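Local coordinates for transcriptional regulator, MerR-family (Cupriavidus metallidurans CH34, PDB 5GPE), which selectively recognises lead(II) and acts as a MerR-family transcription activator, probably binding DNA as a dimer, at the interface of chains A and B. Numbering follows the deposited sequence. Chains: chain A/B, Transcriptional regulator, MerR-family.

The four contacts belong to one two-fold symmetric MerR-type dimer interface. Each therefore has a twin at the other end. Contacts 1 and 2 lie near one end, with C-alpha centres about 10 Å apart, and share A:Val85. Contacts 3 and 4 lie near the other, their C-alpha centres about 13 Å apart. The C-alpha centres of contacts 1 and 3 are about 50 Å apart. Helix 79-111 enters all four, and helix 123-128 contacts 1, 3 and 4. Contacts 1 and 3 include the lead-binding cysteines. Contacts 2 and 4 touch Lys57, and contact 4 reaches helix 42-56, which may couple metal sites to the probable DNA-binding domains.

Contact 1: the interface of chains A and B. Residues chain A 59, 67, 81-82, 85; chain B 109, 113, 122, 124-125, 128.
A:Val81 sets CG1 anti to its backbone N (chi1 176°), which turns this methyl onto B:Ile124. B:Ile124 places CG2 anti to its own N, with CG1 beside the N (chi1 -68°), so both of its branches can meet chain A. The two side chains run antiparallel, side by side, and A:Val81 CG1 lies 3.6 Å from B:Ile124 CG2. A:Val81 CG1 is also 3.9 Å from the sulphur SG of B:Cys122. The other methyl, CG2, faces B:Leu125. At the far tip of B:Ile124, CD1 packs 3.3 Å from the amide oxygen OD1 of A:Asn82. A:Asn82 OD1 also lies 3.5 Å from CB of B:Cys113. These are packing contacts; no hydrogen bond crosses this patch. A:Val85 CG2 touches B:Leu109 CD2 at 4.1 Å, their side chains nearly at a right angle. A:Leu67 CD2 meets B:Leu125 CD2 at 4.0 Å. Within chain B, the backbone N of B:Leu125 donates an almost straight bond to B:Cys122 SG (3.4 Å, 176° at H). This could help orient the sulphur, a lead ligand. The patch sets the start of A helix 79-111 and A helix 61-71 against B helix 123-128, beside the end of B helix 79-111.

Contact 2: the interface of chains A and B. Residues chain A 57, 85, 88-89, 92; chain B 103, 106-107, 110.
B:Leu106 reaches from its long helix toward A:Ile89 and A:His88, and it buries the largest area in this patch. Its CB rests 3.5 Å from CG1 of A:Ile89, the two side chains passing head to tail. CG lies anti to the carbonyl carbon (chi1 -68°), which carries the branch toward chain A, where the two methyls part to A:His88 and A:Lys57. CD1 comes obliquely at the CD2 corner of the A:His88 imidazole, off the ring plane, and lies 3.5 Å from that carbon. CD2 goes to A:Lys57 and sits 3.8 Å from its backbone oxygen O. It is also near CB of that lysine. The leucine is thus held between helix 79-111 of chain A and the segment that follows A helix 42-56.

A:Ile89 answers with its own tip. Its CD1 lies 3.7 Å from the backbone O of B:Leu106 and packs along the main chain toward B:Met107 CA. A:Val85 turns its other methyl, CG1, to the same backbone oxygen and to CB of B:Arg110, 3.9 Å away. One turn beyond A:Ile89, A:Val92 CG1 makes a looser contact with B:Glu103 CB at 4.1 Å. No hydrogen bond or salt bridge crosses this patch, which relies on shape and apolar packing. The two helices 79-111 meet here in an antiparallel coiled coil. The first half of the A helix lies against the last part of the B helix, with A:Lys57 alongside.

Contact 3: the interface of chains A and B. Residues chain A 113, 117-119, 122, 125; chain B 76-78, 81-82.
B:Cys78 packs against A:Cys113 and A:Cys122, two lead ligands, in the metal-sensing region of this MerR-family regulator. Three sulphurs cluster here. B:Cys78 SG stands between its backbone N and carbonyl carbon (chi1 72°), a crowded position that turns it toward the other two. B:Cys78 SG lies 3.7 Å from A:Cys113 SG and 3.8 Å from A:Cys122 SG. Neither distance is that of a disulphide. The three sulphurs probably form a lead site shared across the dimer, with B:Cys78 as the ligand from the other chain. Within chain A, A:Cys113 SG sits over one face of the A:Arg117 guanidinium, offset toward its rim. That group might favour negative charge on the sulphur.

Carbon packing surrounds the cluster. B:Cys78 SG touches CB of A:Cys122 at 3.6 Å and CB of A:Arg117 at 3.7 Å. On the other side of the residue, B:Cys78 CB lies 3.9 Å from A:Ser119 CA.

The hydrogen bonds across the interface are between backbones. B:Cys78 N donates to A:Arg117 O at 3.1 Å, and A:Ser119 N donates to B:Leu76 O at 2.7 Å. They flank an antiparallel beta bridge that pairs A:Thr118 with B:Gly77.

Contact 4: the interface of chains A and B. Residues chain A 105, 109, 127-128; chain B 50, 53-54, 57, 67.
The ring of B:Phe50 has A:Leu128 on one face, near its CD2-CE2 rim. CE2 of B:Phe50 lies 3.5 Å from A:Leu128 CB, and the CD1 methyl lies above the rim near CZ. The ring and the leucine side chain approach at a slant. The other flat group, the guanidinium of B:Arg53, uses NH1 to donate to the backbone O of A:Leu128 at 2.8 Å. That oxygen is tilted 16° from the guanidinium plane. NH1 in turn stands well above the carbonyl plane (41°). The arginine is extended from CG to NE, which carries its tip to this oxygen. A:Leu128 also sets CD1 3.8 Å from B:Cys54 SG and CD2 4.0 Å from B:Lys57 CE.

B:Lys57 bends at its last torsion (chi4 -62°) and forms a salt bridge from NZ to A:Glu105 OE2 at 2.8 Å. OE2 is met on its anti side, tilted from the carboxylate plane. A water lies 2.7 Å from B:Lys57 NZ and also bonds the backbone O of A:Glu105. A:Leu109 CD2 packs on the lysine, 4.0 Å from B:Lys57 CD. The site joins A helices 79-111 and 123-128 to B helix 42-56 and the residue just after it, linking the metal-binding end of chain A to the probable DNA-binding region of chain B.

Contact 1: the interface of chains A and B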
# COMPACT_ATOMS: atom_id res chain seq x y z
N MET A 59 -7.84 6.94 -7.07
CA MET A 59 -6.91 7.73 -7.88
C MET A 59 -5.81 8.38 -7.05
O MET A 59 -6.05 8.93 -5.99
CB MET A 59 -7.64 8.78 -8.70
CG MET A 59 -8.35 8.13 -9.85
SD MET A 59 -9.42 9.19 -10.80
CE MET A 59 -9.79 8.02 -12.10
N LEU A 67 -6.29 14.75 -14.46
CA LEU A 67 -7.72 14.93 -14.72
C LEU A 67 -8.13 16.40 -14.57
O LEU A 67 -8.90 16.91 -15.38
CB LEU A 67 -8.57 14.05 -13.81
CG LEU A 67 -8.51 12.55 -14.04
CD1 LEU A 67 -9.24 11.85 -12.91
CD2 LEU A 67 -9.12 12.14 -15.36
N VAL A 81 -8.42 10.56 -20.87
CA VAL A 81 -9.19 10.26 -19.66
C VAL A 81 -9.60 8.78 -19.66
O VAL A 81 -9.47 8.12 -18.63
CB VAL A 81 -10.44 11.18 -19.51
CG1 VAL A 81 -11.27 10.77 -18.30
CG2 VAL A 81 -10.06 12.65 -19.36
N ASN A 82 -10.11 8.30 -20.79
CA ASN A 82 -10.47 6.89 -20.98
C ASN A 82 -9.27 5.98 -20.74
O ASN A 82 -9.38 4.98 -20.05
CB ASN A 82 -11.03 6.62 -22.39
CG ASN A 82 -12.39 7.26 -22.64
OD1 ASN A 82 -13.22 7.35 -21.75
ND2 ASN A 82 -12.63 7.70 -23.88
N VAL A 85 -8.36 5.69 -16.96
CA VAL A 85 -9.25 4.78 -16.25
C VAL A 85 -8.99 3.33 -16.67
O VAL A 85 -8.99 2.45 -15.82
CB VAL A 85 -10.73 5.16 -16.46
CG1 VAL A 85 -11.64 4.12 -15.84
CG2 VAL A 85 -11.00 6.53 -15.84
N LEU B 109 -17.53 3.65 -14.44
CA LEU B 109 -16.98 4.96 -14.79
C LEU B 109 -16.56 4.98 -16.26
O LEU B 109 -16.96 5.87 -17.01
CB LEU B 109 -15.81 5.33 -13.87
CG LEU B 109 -15.26 6.76 -14.00
CD1 LEU B 109 -16.32 7.81 -13.63
CD2 LEU B 109 -14.02 6.94 -13.14
N CYS B 113 -18.15 7.10 -20.92
CA CYS B 113 -17.63 7.83 -22.08
C CYS B 113 -17.35 6.85 -23.22
O CYS B 113 -16.76 5.82 -23.00
CB CYS B 113 -16.41 8.67 -21.68
SG CYS B 113 -16.06 10.09 -22.77
N CYS B 122 -16.85 15.14 -21.83
CA CYS B 122 -16.37 13.87 -21.29
C CYS B 122 -17.29 13.30 -20.19
O CYS B 122 -17.52 13.93 -19.17
CB CYS B 122 -14.94 14.01 -20.78
SG CYS B 122 -14.30 12.52 -20.01
N ILE B 124 -16.81 10.81 -18.17
CA ILE B 124 -16.05 10.52 -16.95
C ILE B 124 -15.86 11.79 -16.12
O ILE B 124 -16.16 11.79 -14.92
CB ILE B 124 -14.70 9.83 -17.26
CG1 ILE B 124 -14.95 8.42 -17.82
CG2 ILE B 124 -13.83 9.72 -16.00
CD1 ILE B 124 -13.77 7.82 -18.57
N LEU B 125 -15.34 12.84 -16.74
CA LEU B 125 -15.13 14.12 -16.05
C LEU B 125 -16.44 14.70 -15.55
O LEU B 125 -16.50 15.23 -14.45
CB LEU B 125 -14.42 15.15 -16.96
CG LEU B 125 -12.97 14.83 -17.34
CD1 LEU B 125 -12.45 15.90 -18.28
CD2 LEU B 125 -12.06 14.69 -16.12
N LEU B 128 -17.69 12.89 -12.43
CA LEU B 128 -16.89 13.27 -11.26
C LEU B 128 -17.16 14.70 -10.78
O LEU B 128 -16.77 15.07 -9.67
CB LEU B 128 -15.40 13.12 -11.56
CG LEU B 128 -14.94 11.68 -11.80
CD1 LEU B 128 -13.54 11.69 -12.41
CD2 LEU B 128 -14.99 10.86 -10.52

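Contact 2: the interface of chains A and B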
# COMPACT_ATOMS: atom_id res chain seq x y z
N LYS A 57 -12.31 6.75 -5.74
CA LYS A 57 -12.10 5.76 -6.80
C LYS A 57 -10.63 5.35 -6.94
O LYS A 57 -10.20 4.93 -8.02
CB LYS A 57 -12.68 6.27 -8.12
CG LYS A 57 -14.21 6.36 -8.06
CD LYS A 57 -14.80 7.09 -9.23
CE LYS A 57 -16.25 7.50 -8.97
NZ LYS A 57 -17.16 6.34 -8.76
N VAL A 85 -8.36 5.69 -16.96
CA VAL A 85 -9.25 4.78 -16.25
C VAL A 85 -8.99 3.33 -16.67
O VAL A 85 -8.99 2.45 -15.82
CB VAL A 85 -10.73 5.16 -16.46
CG1 VAL A 85 -11.64 4.12 -15.84
CG2 VAL A 85 -11.00 6.53 -15.84
N HIS A 88 -5.94 2.09 -14.94
CA HIS A 88 -6.21 1.85 -13.53
C HIS A 88 -6.93 0.52 -13.33
O HIS A 88 -6.60 -0.24 -12.42
CB HIS A 88 -7.04 2.99 -12.91
CG HIS A 88 -6.83 3.11 -11.44
ND1 HIS A 88 -6.05 4.10 -10.89
CD2 HIS A 88 -7.20 2.31 -10.42
CE1 HIS A 88 -5.98 3.93 -9.59
NE2 HIS A 88 -6.68 2.86 -9.27
N ILE A 89 -7.91 0.24 -14.18
CA ILE A 89 -8.63 -1.04 -14.17
C ILE A 89 -7.64 -2.21 -14.36
O ILE A 89 -7.69 -3.20 -13.62
CB ILE A 89 -9.73 -1.07 -15.24
CG1 ILE A 89 -10.89 -0.15 -14.85
CG2 ILE A 89 -10.26 -2.48 -15.45
CD1 ILE A 89 -11.83 0.17 -15.99
N VAL A 92 -5.64 -2.78 -11.13
CA VAL A 92 -6.44 -3.42 -10.11
C VAL A 92 -6.61 -4.92 -10.38
O VAL A 92 -6.56 -5.73 -9.45
CB VAL A 92 -7.81 -2.72 -9.95
CG1 VAL A 92 -8.74 -3.50 -9.04
CG2 VAL A 92 -7.61 -1.32 -9.38
N GLU B 103 -12.90 -2.40 -8.87
CA GLU B 103 -12.87 -2.77 -10.29
C GLU B 103 -14.23 -2.53 -10.97
O GLU B 103 -14.29 -1.89 -12.02
CB GLU B 103 -12.47 -4.23 -10.49
CG GLU B 103 -12.24 -4.58 -11.97
CD GLU B 103 -12.78 -5.96 -12.38
OE1 GLU B 103 -13.75 -6.40 -11.74
OE2 GLU B 103 -12.33 -6.60 -13.38
N LEU B 106 -14.93 1.23 -11.30
CA LEU B 106 -14.13 1.82 -12.38
C LEU B 106 -14.64 1.41 -13.76
O LEU B 106 -14.63 2.22 -14.68
CB LEU B 106 -12.65 1.46 -12.22
CG LEU B 106 -11.93 2.07 -11.02
CD1 LEU B 106 -10.55 1.45 -10.84
CD2 LEU B 106 -11.78 3.58 -11.16
N MET B 107 -15.11 0.18 -13.90
CA MET B 107 -15.74 -0.27 -15.15
C MET B 107 -16.99 0.56 -15.49
O MET B 107 -17.21 0.94 -16.63
CB MET B 107 -16.09 -1.76 -15.08
CG MET B 107 -14.86 -2.67 -15.12
SD MET B 107 -15.23 -4.39 -14.71
CE MET B 107 -16.12 -4.86 -16.20
N ARG B 110 -15.78 3.97 -16.67
CA ARG B 110 -15.31 3.89 -18.05
C ARG B 110 -16.45 3.85 -19.08
O ARG B 110 -16.32 4.45 -20.16
CB ARG B 110 -14.41 2.66 -18.23
CG ARG B 110 -13.86 2.43 -19.63
CD ARG B 110 -12.99 3.58 -20.11
NE ARG B 110 -12.58 3.40 -21.51
CZ ARG B 110 -13.31 3.71 -22.58
NH1 ARG B 110 -14.52 4.25 -22.47
NH2 ARG B 110 -12.81 3.51 -23.78

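Contact 3: the interface of chains A and B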
# COMPACT_ATOMS: atom_id res chain seq x y z
N CYS A 113 1.45 -25.90 10.42
CA CYS A 113 1.45 -26.06 11.88
C CYS A 113 0.07 -26.31 12.47
O CYS A 113 -0.92 -25.86 11.93
CB CYS A 113 2.02 -24.82 12.57
SG CYS A 113 2.65 -25.12 14.24
N ARG A 117 1.96 -27.06 19.81
CA ARG A 117 3.43 -27.14 19.66
C ARG A 117 4.16 -25.99 20.33
O ARG A 117 3.58 -24.98 20.72
CB ARG A 117 3.82 -27.08 18.19
CG ARG A 117 3.48 -28.32 17.40
CD ARG A 117 4.11 -28.23 16.03
NE ARG A 117 3.31 -28.91 15.04
CZ ARG A 117 3.66 -29.09 13.77
NH1 ARG A 117 4.82 -28.65 13.32
NH2 ARG A 117 2.83 -29.73 12.96
N THR A 118 5.48 -26.15 20.43
CA THR A 118 6.37 -25.10 20.90
C THR A 118 6.95 -24.37 19.70
O THR A 118 6.93 -24.87 18.57
CB THR A 118 7.52 -25.67 21.72
OG1 THR A 118 8.31 -26.53 20.88
CG2 THR A 118 7.01 -26.48 22.91
N SER A 119 7.50 -23.19 19.97
CA SER A 119 8.21 -22.39 18.99
C SER A 119 9.33 -23.18 18.29
O SER A 119 9.49 -23.09 17.07
CB SER A 119 8.78 -21.12 19.64
OG SER A 119 9.71 -20.47 18.79
N CYS A 122 7.60 -25.32 15.76
CA CYS A 122 6.60 -24.62 14.94
C CYS A 122 6.84 -24.77 13.43
O CYS A 122 7.90 -24.43 12.92
CB CYS A 122 6.55 -23.13 15.32
SG CYS A 122 5.44 -22.17 14.30
N LEU A 125 7.40 -21.24 11.63
CA LEU A 125 8.75 -20.72 11.89
C LEU A 125 9.82 -21.57 11.21
O LEU A 125 10.77 -21.02 10.65
CB LEU A 125 9.05 -20.62 13.40
CG LEU A 125 8.21 -19.61 14.18
CD1 LEU A 125 8.58 -19.69 15.66
CD2 LEU A 125 8.37 -18.18 13.65
N LEU B 76 8.45 -21.39 24.28
CA LEU B 76 7.05 -20.90 24.29
C LEU B 76 6.15 -21.70 23.37
O LEU B 76 6.59 -22.23 22.36
CB LEU B 76 6.96 -19.42 23.86
CG LEU B 76 7.69 -18.39 24.74
CD1 LEU B 76 7.65 -16.98 24.13
CD2 LEU B 76 7.15 -18.36 26.15
N GLY B 77 4.86 -21.72 23.70
CA GLY B 77 3.84 -22.17 22.77
C GLY B 77 3.89 -21.30 21.51
O GLY B 77 4.19 -20.10 21.56
N CYS B 78 3.63 -21.91 20.36
CA CYS B 78 3.63 -21.18 19.06
C CYS B 78 2.23 -20.83 18.53
O CYS B 78 2.09 -20.39 17.37
CB CYS B 78 4.42 -21.98 18.03
SG CYS B 78 3.62 -23.47 17.42
N VAL B 81 1.77 -17.56 16.63
CA VAL B 81 2.23 -17.59 15.23
C VAL B 81 1.08 -17.95 14.28
O VAL B 81 0.87 -17.27 13.25
CB VAL B 81 3.40 -18.60 15.01
CG1 VAL B 81 3.79 -18.66 13.55
CG2 VAL B 81 4.58 -18.18 15.84
N ASN B 82 0.33 -18.99 14.63
CA ASN B 82 -0.89 -19.37 13.88
C ASN B 82 -1.89 -18.21 13.80
O ASN B 82 -2.46 -17.94 12.73
CB ASN B 82 -1.60 -20.59 14.52
CG ASN B 82 -0.78 -21.87 14.43
OD1 ASN B 82 -0.10 -22.11 13.44
ND2 ASN B 82 -0.89 -22.73 15.44

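Contact 4: the interface of chains A and B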
# COMPACT_ATOMS: atom_id res chain seq x y z
N GLU A 105 -0.82 -18.91 -0.77
CA GLU A 105 0.51 -19.09 -0.17
C GLU A 105 0.43 -19.08 1.36
O GLU A 105 1.03 -19.92 2.03
CB GLU A 105 1.43 -17.96 -0.64
CG GLU A 105 2.86 -18.38 -0.85
CD GLU A 105 3.80 -17.23 -1.13
OE1 GLU A 105 3.39 -16.24 -1.78
OE2 GLU A 105 4.96 -17.31 -0.68
N LEU A 109 1.13 -21.95 4.27
CA LEU A 109 1.95 -21.65 5.44
C LEU A 109 1.22 -22.05 6.72
O LEU A 109 1.75 -22.80 7.53
CB LEU A 109 2.34 -20.18 5.49
CG LEU A 109 3.36 -19.76 6.56
CD1 LEU A 109 4.70 -20.45 6.35
CD2 LEU A 109 3.53 -18.25 6.58
N SER A 127 9.45 -23.46 8.47
CA SER A 127 9.39 -23.29 7.01
C SER A 127 9.96 -21.93 6.54
O SER A 127 10.40 -21.80 5.41
CB SER A 127 7.97 -23.49 6.48
OG SER A 127 7.22 -22.33 6.68
N LEU A 128 9.95 -20.94 7.42
CA LEU A 128 10.57 -19.64 7.14
C LEU A 128 12.08 -19.61 7.41
O LEU A 128 12.76 -18.69 6.98
CB LEU A 128 9.90 -18.55 7.97
CG LEU A 128 8.44 -18.29 7.64
CD1 LEU A 128 7.79 -17.43 8.73
CD2 LEU A 128 8.29 -17.64 6.27
N PHE B 50 15.50 -15.36 6.79
CA PHE B 50 14.19 -15.46 7.46
C PHE B 50 13.36 -14.22 7.18
O PHE B 50 12.21 -14.32 6.79
CB PHE B 50 14.38 -15.64 8.99
CG PHE B 50 13.09 -15.75 9.76
CD1 PHE B 50 12.42 -14.61 10.21
CD2 PHE B 50 12.56 -17.00 10.07
CE1 PHE B 50 11.23 -14.73 10.92
CE2 PHE B 50 11.38 -17.11 10.79
CZ PHE B 50 10.71 -15.98 11.21
N ARG B 53 12.12 -14.14 3.51
CA ARG B 53 10.97 -15.03 3.25
C ARG B 53 9.67 -14.46 3.82
O ARG B 53 8.61 -14.58 3.20
CB ARG B 53 11.23 -16.43 3.80
CG ARG B 53 12.37 -17.16 3.08
CD ARG B 53 12.67 -18.49 3.74
NE ARG B 53 13.96 -19.01 3.28
CZ ARG B 53 15.05 -19.19 4.03
NH1 ARG B 53 15.08 -18.91 5.33
NH2 ARG B 53 16.15 -19.66 3.44
N CYS B 54 9.75 -13.83 5.00
CA CYS B 54 8.60 -13.18 5.60
C CYS B 54 8.09 -12.03 4.74
O CYS B 54 6.87 -11.89 4.53
CB CYS B 54 8.93 -12.65 6.98
SG CYS B 54 9.17 -13.92 8.23
N LYS B 57 6.13 -13.00 1.81
CA LYS B 57 4.75 -13.38 2.17
C LYS B 57 3.92 -12.20 2.71
O LYS B 57 2.98 -12.40 3.47
CB LYS B 57 4.76 -14.57 3.14
CG LYS B 57 5.28 -15.84 2.45
CD LYS B 57 5.55 -16.96 3.42
CE LYS B 57 6.41 -18.06 2.80
NZ LYS B 57 5.76 -18.72 1.64
N LEU B 67 7.30 -12.34 14.99
CA LEU B 67 7.78 -13.69 14.65
C LEU B 67 9.20 -13.96 15.15
O LEU B 67 9.47 -15.04 15.69
CB LEU B 67 7.72 -13.95 13.15
CG LEU B 67 6.32 -14.02 12.55
CD1 LEU B 67 6.44 -14.05 11.04
CD2 LEU B 67 5.57 -15.24 13.03
O HOH W 1 3.74 -20.40 2.20